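Local structure of putative silent information regulator 2 (Leishmania infantum, 5OL0) at residues A[161-164]-A[165-168]; A[86-89]-A[90-94]. The protein catalyses the NAD-dependent deacetylation of acetyl-lysine in proteins and probably regulates gene expression through modified chromatin. All blocks are in the same frame, centred on the assembly; numbering follows the deposited sequence.

Contact 1 spans the start of helix 163-171 with the two residues before it, and contact 2 lies within helix 85-95; both belong to the small, zinc-bearing part of the sirtuin. Contact 1 is largely at the surface, and its chemistry is that of a helix end: a serine cap, a bridging water and an amide beside an aromatic ring. Contact 2 is mostly buried and follows the mid-helix pattern of i to i+4 backbone bonds, with apolar packing on one flank and an arginine on another. The centres of contacts 1 and 2 are about 14 Å apart. Asn166 OD1 and Tyr89 OH lie 3.0 Å apart, a probable hydrogen bond joining the two helices.

Contact 1: A[161-164]-A[165-168]; sequences FSIE and QNYL
Ser162 caps the N-terminus of helix 163-171: its OG accepts the backbone N of Gln165 at 3.0 Å in a nearly straight bond (173° at the hydrogen). The Gln165 side chain runs out, extended, to Phe161, the residue before the cap. Its CB sits beside Ser162 OG and O. Gln165 CG, set anti to the backbone N (chi1 -176°), carries the chain to the Phe161 ring, where it lies 3.7 Å from Phe161 CE1. Next, Gln165 CD comes within 3.3 Å of Phe161 CZ. The amide and ring planes are 41° apart, so the amide approaches the ring aslant and does not stack flat on it. At the tip the two branches have different tasks. Gln165 OE1 accepts from a water at 2.6 Å, and that water takes the N-H of Ser162 N at 3.2 Å. The water thus joins the glutamine to the amide of the N-cap residue, whereas the bond from Gln165 N to Ser162 OG is direct. The same water rests 3.2 Å above the Phe161 ring, over its centre. Gln165 NE2 is hydrogen-bonded to Glu169 OE2 one turn on, which helps set the rotation of the amide.

Behind the cap, Asn166 N donates to Ser162 O at 2.8 Å, and Tyr167 N and Leu168 N repeat the pattern to Ile163 O and Glu164 O. Phe161, bonded through its backbone to Ala152 and packed on Val185, ties this helix start to the three-stranded sheet of the zinc module. Its side chain is near the zinc-binding Cys154 and Cys178. Asn166 is buried against the same sheet, its OD1 bonded to Ser176 OG, while Asn166 ND2, with no polar partner in the model, lies 4.0 Å from Ile163 CD1.

Contact 2: A[86-89]-A[90-94]; sequences EIFY and SIARE
Glu86 O is gripped twice, by Ser90 N at 2.9 Å in the i to i+4 pattern of helix 85-95 and by a water that donates to it at 2.6 Å. The water accepts in turn from Arg93 NH2 at 2.5 Å, lying in the plane of the guanidinium at its edge, and so links residues almost two turns apart. Arg93 bends at chi3 (-74°), which folds the guanidinium back over its own helix until Tyr89 O stands 3.5 Å above the plane, over its centre. Tyr89 O also accepts Arg93 N, while Arg93 NH1 reaches Ala170 O of helix 163-171. Tyr89 OH bonds to Val185 O in the zinc-module sheet.

A different flank is apolar. Ala92 CB makes a CH-pi contact with Phe88, 3.9 Å above the ring plane and offset toward the rim, and Ala92 N donates to Phe88 O at 2.7 Å. Phe191 meets the Phe88 ring edge-to-face, and Ile91 packs on Ile60 and Leu64 of helix 59-67. For Arg93, one carbonyl over the guanidinium face, another bonded to NH1 and a water at NH2 would together probably stabilise its positive charge.

Contact 1: A[161-164]-A[165-168]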
ATOM      1  N   PHE A 161      15.546  17.096  -5.480  1.00 39.02           N
ATOM      2  CA  PHE A 161      14.988  18.174  -6.241  1.00 35.96           C
ATOM      3  C   PHE A 161      13.764  18.647  -5.462  1.00 34.44           C
ATOM      4  O   PHE A 161      13.048  17.839  -4.883  1.00 33.08           O
ATOM      5  CB  PHE A 161      14.627  17.621  -7.580  1.00 35.59           C
ATOM      6  CG  PHE A 161      14.202  18.642  -8.593  1.00 35.88           C
ATOM      7  CD1 PHE A 161      12.858  19.015  -8.710  1.00 35.94           C
ATOM      8  CD2 PHE A 161      15.127  19.179  -9.490  1.00 34.51           C
ATOM      9  CE1 PHE A 161      12.469  19.925  -9.693  1.00 37.97           C
ATOM     10  CE2 PHE A 161      14.754  20.069 -10.467  1.00 35.90           C
ATOM     11  CZ  PHE A 161      13.421  20.443 -10.593  1.00 38.02           C
ATOM     12  N   SER A 162      13.536  19.956  -5.439  1.00 36.25           N
ATOM     13  CA  SER A 162      12.345  20.541  -4.818  1.00 33.30           C
ATOM     14  C   SER A 162      11.028  19.919  -5.301  1.00 30.49           C
ATOM     15  O   SER A 162      10.659  20.034  -6.468  1.00 34.48           O
ATOM     16  CB  SER A 162      12.279  22.033  -5.121  1.00 37.13           C
ATOM     17  OG  SER A 162      11.008  22.551  -4.702  1.00 35.44           O
ATOM     18  N   ILE A 163      10.267  19.349  -4.376  1.00 32.78           N
ATOM     19  CA  ILE A 163       8.993  18.767  -4.718  1.00 31.37           C
ATOM     20  C   ILE A 163       8.005  19.827  -5.183  1.00 33.81           C
ATOM     21  O   ILE A 163       7.123  19.567  -6.005  1.00 32.41           O
ATOM     22  CB  ILE A 163       8.380  17.938  -3.542  1.00 33.16           C
ATOM     23  CG1 ILE A 163       7.159  17.146  -4.002  1.00 30.93           C
ATOM     24  CG2 ILE A 163       8.003  18.793  -2.329  1.00 34.59           C
ATOM     25  CD1 ILE A 163       7.486  16.177  -5.114  1.00 35.43           C
ATOM     26  N   GLU A 164       8.102  21.006  -4.607  1.00 36.90           N
ATOM     27  CA  GLU A 164       7.242  22.124  -5.000  1.00 37.66           C
ATOM     28  C   GLU A 164       7.568  22.551  -6.431  1.00 33.46           C
ATOM     29  O   GLU A 164       6.682  22.748  -7.202  1.00 30.80           O
ATOM     30  CB  GLU A 164       7.465  23.256  -3.969  1.00 43.38           C
ATOM     31  CG  GLU A 164       6.665  24.526  -4.161  1.00 50.56           C
ATOM     32  CD  GLU A 164       6.303  25.209  -2.827  1.00 59.67           C
ATOM     33  OE1 GLU A 164       7.132  25.274  -1.872  1.00 60.72           O
ATOM     34  OE2 GLU A 164       5.131  25.634  -2.710  1.00 54.03           O
ATOM     35  N   GLN A 165       8.853  22.641  -6.777  1.00 32.42           N
ATOM     36  CA  GLN A 165       9.263  22.887  -8.142  1.00 33.17           C
ATOM     37  C   GLN A 165       8.786  21.786  -9.072  1.00 36.11           C
ATOM     38  O   GLN A 165       8.252  22.075 -10.151  1.00 35.42           O
ATOM     39  CB  GLN A 165      10.763  23.072  -8.264  1.00 36.54           C
ATOM     40  CG  GLN A 165      11.109  23.409  -9.675  1.00 35.45           C
ATOM     41  CD  GLN A 165      12.550  23.575  -9.953  1.00 37.29           C
ATOM     42  OE1 GLN A 165      13.416  23.655  -9.058  1.00 39.32           O
ATOM     43  NE2 GLN A 165      12.836  23.654 -11.234  1.00 33.04           N
ATOM     44  N   ASN A 166       8.946  20.529  -8.639  1.00 34.75           N
ATOM     45  CA  ASN A 166       8.539  19.398  -9.461  1.00 35.35           C
ATOM     46  C   ASN A 166       7.028  19.404  -9.717  1.00 33.36           C
ATOM     47  O   ASN A 166       6.595  19.116 -10.794  1.00 34.97           O
ATOM     48  CB  ASN A 166       8.994  18.074  -8.833  1.00 37.60           C
ATOM     49  CG  ASN A 166       8.678  16.871  -9.701  1.00 35.72           C
ATOM     50  OD1 ASN A 166       8.891  16.851 -10.943  1.00 44.58           O
ATOM     51  ND2 ASN A 166       8.142  15.880  -9.075  1.00 38.14           N
ATOM     52  N   TYR A 167       6.256  19.757  -8.712  1.00 32.77           N
ATOM     53  CA  TYR A 167       4.813  19.890  -8.792  1.00 32.94           C
ATOM     54  C   TYR A 167       4.422  20.992  -9.797  1.00 32.18           C
ATOM     55  O   TYR A 167       3.607  20.774 -10.668  1.00 31.78           O
ATOM     56  CB  TYR A 167       4.239  20.194  -7.385  1.00 33.70           C
ATOM     57  CG  TYR A 167       2.816  20.750  -7.432  1.00 36.22           C
ATOM     58  CD1 TYR A 167       1.727  19.910  -7.554  1.00 37.73           C
ATOM     59  CD2 TYR A 167       2.598  22.109  -7.429  1.00 36.34           C
ATOM     60  CE1 TYR A 167       0.442  20.417  -7.667  1.00 38.84           C
ATOM     61  CE2 TYR A 167       1.322  22.631  -7.533  1.00 35.43           C
ATOM     62  CZ  TYR A 167       0.245  21.783  -7.629  1.00 36.54           C
ATOM     63  OH  TYR A 167      -1.020  22.331  -7.760  1.00 38.67           O
ATOM     64  N   LEU A 168       5.048  22.151  -9.676  1.00 31.76           N
ATOM     65  CA  LEU A 168       4.702  23.281 -10.526  1.00 36.68           C
ATOM     66  C   LEU A 168       5.072  22.987 -11.986  1.00 38.81           C
ATOM     67  O   LEU A 168       4.284  23.260 -12.908  1.00 35.46           O
ATOM     68  CB  LEU A 168       5.412  24.548 -10.041  1.00 34.09           C
ATOM     69  CG  LEU A 168       4.810  25.126  -8.756  1.00 32.90           C
ATOM     70  CD1 LEU A 168       5.586  26.321  -8.306  1.00 34.57           C
ATOM     71  CD2 LEU A 168       3.358  25.484  -8.977  1.00 35.77           C
TER
HETATM   72  O   HOH W   1      14.816  21.960  -7.643  1.00 45.14           O

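Contact 2: A[86-89]-A[90-94]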
ATOM      1  N   GLU A  86       7.377  12.341 -20.994  1.00 48.82           N
ATOM      2  CA  GLU A  86       6.067  12.914 -21.185  1.00 49.16           C
ATOM      3  C   GLU A  86       4.976  11.941 -20.787  1.00 47.35           C
ATOM      4  O   GLU A  86       3.948  12.367 -20.293  1.00 39.45           O
ATOM      5  CB  GLU A  86       5.889  13.497 -22.612  1.00 57.40           C
ATOM      6  CG  GLU A  86       5.998  12.517 -23.782  1.00 70.17           C
ATOM      7  CD  GLU A  86       7.429  12.249 -24.295  1.00 81.18           C
ATOM      8  OE1 GLU A  86       8.443  12.564 -23.596  1.00 67.62           O
ATOM      9  OE2 GLU A  86       7.530  11.701 -25.424  1.00 88.86           O
ATOM     10  N   ILE A  87       5.204  10.630 -20.917  1.00 45.84           N
ATOM     11  CA  ILE A  87       4.146   9.662 -20.599  1.00 43.36           C
ATOM     12  C   ILE A  87       3.884   9.594 -19.086  1.00 45.98           C
ATOM     13  O   ILE A  87       2.747   9.696 -18.634  1.00 42.58           O
ATOM     14  CB  ILE A  87       4.452   8.240 -21.132  1.00 45.67           C
ATOM     15  CG1 ILE A  87       4.438   8.243 -22.668  1.00 51.52           C
ATOM     16  CG2 ILE A  87       3.436   7.220 -20.595  1.00 46.93           C
ATOM     17  CD1 ILE A  87       5.126   7.062 -23.332  1.00 53.97           C
ATOM     18  N   PHE A  88       4.918   9.398 -18.288  1.00 45.75           N
ATOM     19  CA  PHE A  88       4.644   9.349 -16.847  1.00 41.44           C
ATOM     20  C   PHE A  88       4.201  10.751 -16.376  1.00 35.90           C
ATOM     21  O   PHE A  88       3.311  10.855 -15.584  1.00 33.75           O
ATOM     22  CB  PHE A  88       5.803   8.833 -16.048  1.00 37.44           C
ATOM     23  CG  PHE A  88       5.706   9.182 -14.596  1.00 39.60           C
ATOM     24  CD1 PHE A  88       4.936   8.416 -13.748  1.00 39.27           C
ATOM     25  CD2 PHE A  88       6.364  10.312 -14.100  1.00 34.19           C
ATOM     26  CE1 PHE A  88       4.837   8.755 -12.413  1.00 39.47           C
ATOM     27  CE2 PHE A  88       6.263  10.670 -12.769  1.00 37.33           C
ATOM     28  CZ  PHE A  88       5.491   9.890 -11.931  1.00 39.68           C
ATOM     29  N   TYR A  89       4.813  11.817 -16.874  1.00 37.30           N
ATOM     30  CA  TYR A  89       4.438  13.145 -16.408  1.00 36.93           C
ATOM     31  C   TYR A  89       2.993  13.456 -16.713  1.00 43.21           C
ATOM     32  O   TYR A  89       2.342  14.165 -15.951  1.00 37.47           O
ATOM     33  CB  TYR A  89       5.346  14.222 -16.989  1.00 36.80           C
ATOM     34  CG  TYR A  89       6.476  14.506 -16.058  1.00 39.92           C
ATOM     35  CD1 TYR A  89       7.474  13.556 -15.830  1.00 37.93           C
ATOM     36  CD2 TYR A  89       6.525  15.685 -15.354  1.00 38.36           C
ATOM     37  CE1 TYR A  89       8.509  13.804 -14.946  1.00 37.23           C
ATOM     38  CE2 TYR A  89       7.556  15.944 -14.479  1.00 39.84           C
ATOM     39  CZ  TYR A  89       8.549  15.011 -14.276  1.00 37.18           C
ATOM     40  OH  TYR A  89       9.540  15.298 -13.371  1.00 39.82           O
ATOM     41  N   SER A  90       2.503  12.940 -17.843  1.00 43.04           N
ATOM     42  CA  SER A  90       1.116  13.080 -18.209  1.00 42.35           C
ATOM     43  C   SER A  90       0.207  12.329 -17.262  1.00 43.40           C
ATOM     44  O   SER A  90      -0.843  12.829 -16.878  1.00 43.08           O
ATOM     45  CB  SER A  90       0.918  12.647 -19.645  1.00 46.93           C
ATOM     46  OG  SER A  90      -0.423  12.769 -20.001  1.00 58.94           O
ATOM     47  N   ILE A  91       0.612  11.139 -16.842  1.00 40.46           N
ATOM     48  CA  ILE A  91      -0.132  10.420 -15.813  1.00 41.53           C
ATOM     49  C   ILE A  91      -0.031  11.105 -14.447  1.00 45.88           C
ATOM     50  O   ILE A  91      -1.054  11.197 -13.741  1.00 42.73           O
ATOM     51  CB  ILE A  91       0.309   8.950 -15.762  1.00 51.96           C
ATOM     52  CG1 ILE A  91      -0.364   8.210 -16.913  1.00 57.64           C
ATOM     53  CG2 ILE A  91      -0.000   8.254 -14.447  1.00 54.53           C
ATOM     54  CD1 ILE A  91       0.476   8.203 -18.165  1.00 61.72           C
ATOM     55  N   ALA A  92       1.139  11.657 -14.107  1.00 38.09           N
ATOM     56  CA  ALA A  92       1.309  12.271 -12.805  1.00 39.64           C
ATOM     57  C   ALA A  92       0.369  13.469 -12.624  1.00 41.47           C
ATOM     58  O   ALA A  92      -0.162  13.699 -11.557  1.00 39.28           O
ATOM     59  CB  ALA A  92       2.744  12.678 -12.608  1.00 38.31           C
ATOM     60  N   ARG A  93       0.192  14.242 -13.683  1.00 38.22           N
ATOM     61  CA  ARG A  93      -0.694  15.383 -13.689  1.00 38.72           C
ATOM     62  C   ARG A  93      -2.162  15.037 -13.386  1.00 39.69           C
ATOM     63  O   ARG A  93      -2.897  15.876 -12.857  1.00 40.84           O
ATOM     64  CB  ARG A  93      -0.708  16.013 -15.098  1.00 45.43           C
ATOM     65  CG  ARG A  93       0.233  17.139 -15.316  1.00 51.33           C
ATOM     66  CD  ARG A  93      -0.099  17.882 -16.617  1.00 58.07           C
ATOM     67  NE  ARG A  93       0.290  17.130 -17.811  1.00 56.43           N
ATOM     68  CZ  ARG A  93       1.559  16.909 -18.219  1.00 62.59           C
ATOM     69  NH1 ARG A  93       2.621  17.348 -17.530  1.00 63.12           N
ATOM     70  NH2 ARG A  93       1.785  16.198 -19.324  1.00 55.59           N
ATOM     71  N   GLU A  94      -2.595  13.847 -13.795  1.00 37.54           N
ATOM     72  CA  GLU A  94      -3.966  13.390 -13.605  1.00 45.49           C
ATOM     73  C   GLU A  94      -4.286  12.645 -12.310  1.00 41.47           C
ATOM     74  O   GLU A  94      -5.413  12.673 -11.863  1.00 43.08           O
ATOM     75  CB  GLU A  94      -4.392  12.572 -14.836  1.00 51.67           C
ATOM     76  CG  GLU A  94      -4.322  13.429 -16.094  1.00 60.19           C
ATOM     77  CD  GLU A  94      -5.039  12.806 -17.261  1.00 74.30           C
ATOM     78  OE1 GLU A  94      -4.636  11.691 -17.685  1.00 82.89           O
ATOM     79  OE2 GLU A  94      -6.007  13.439 -17.749  1.00 87.80           O
TER
HETATM   80  O   HOH W   2       3.523  14.945 -20.696  1.00 55.19           O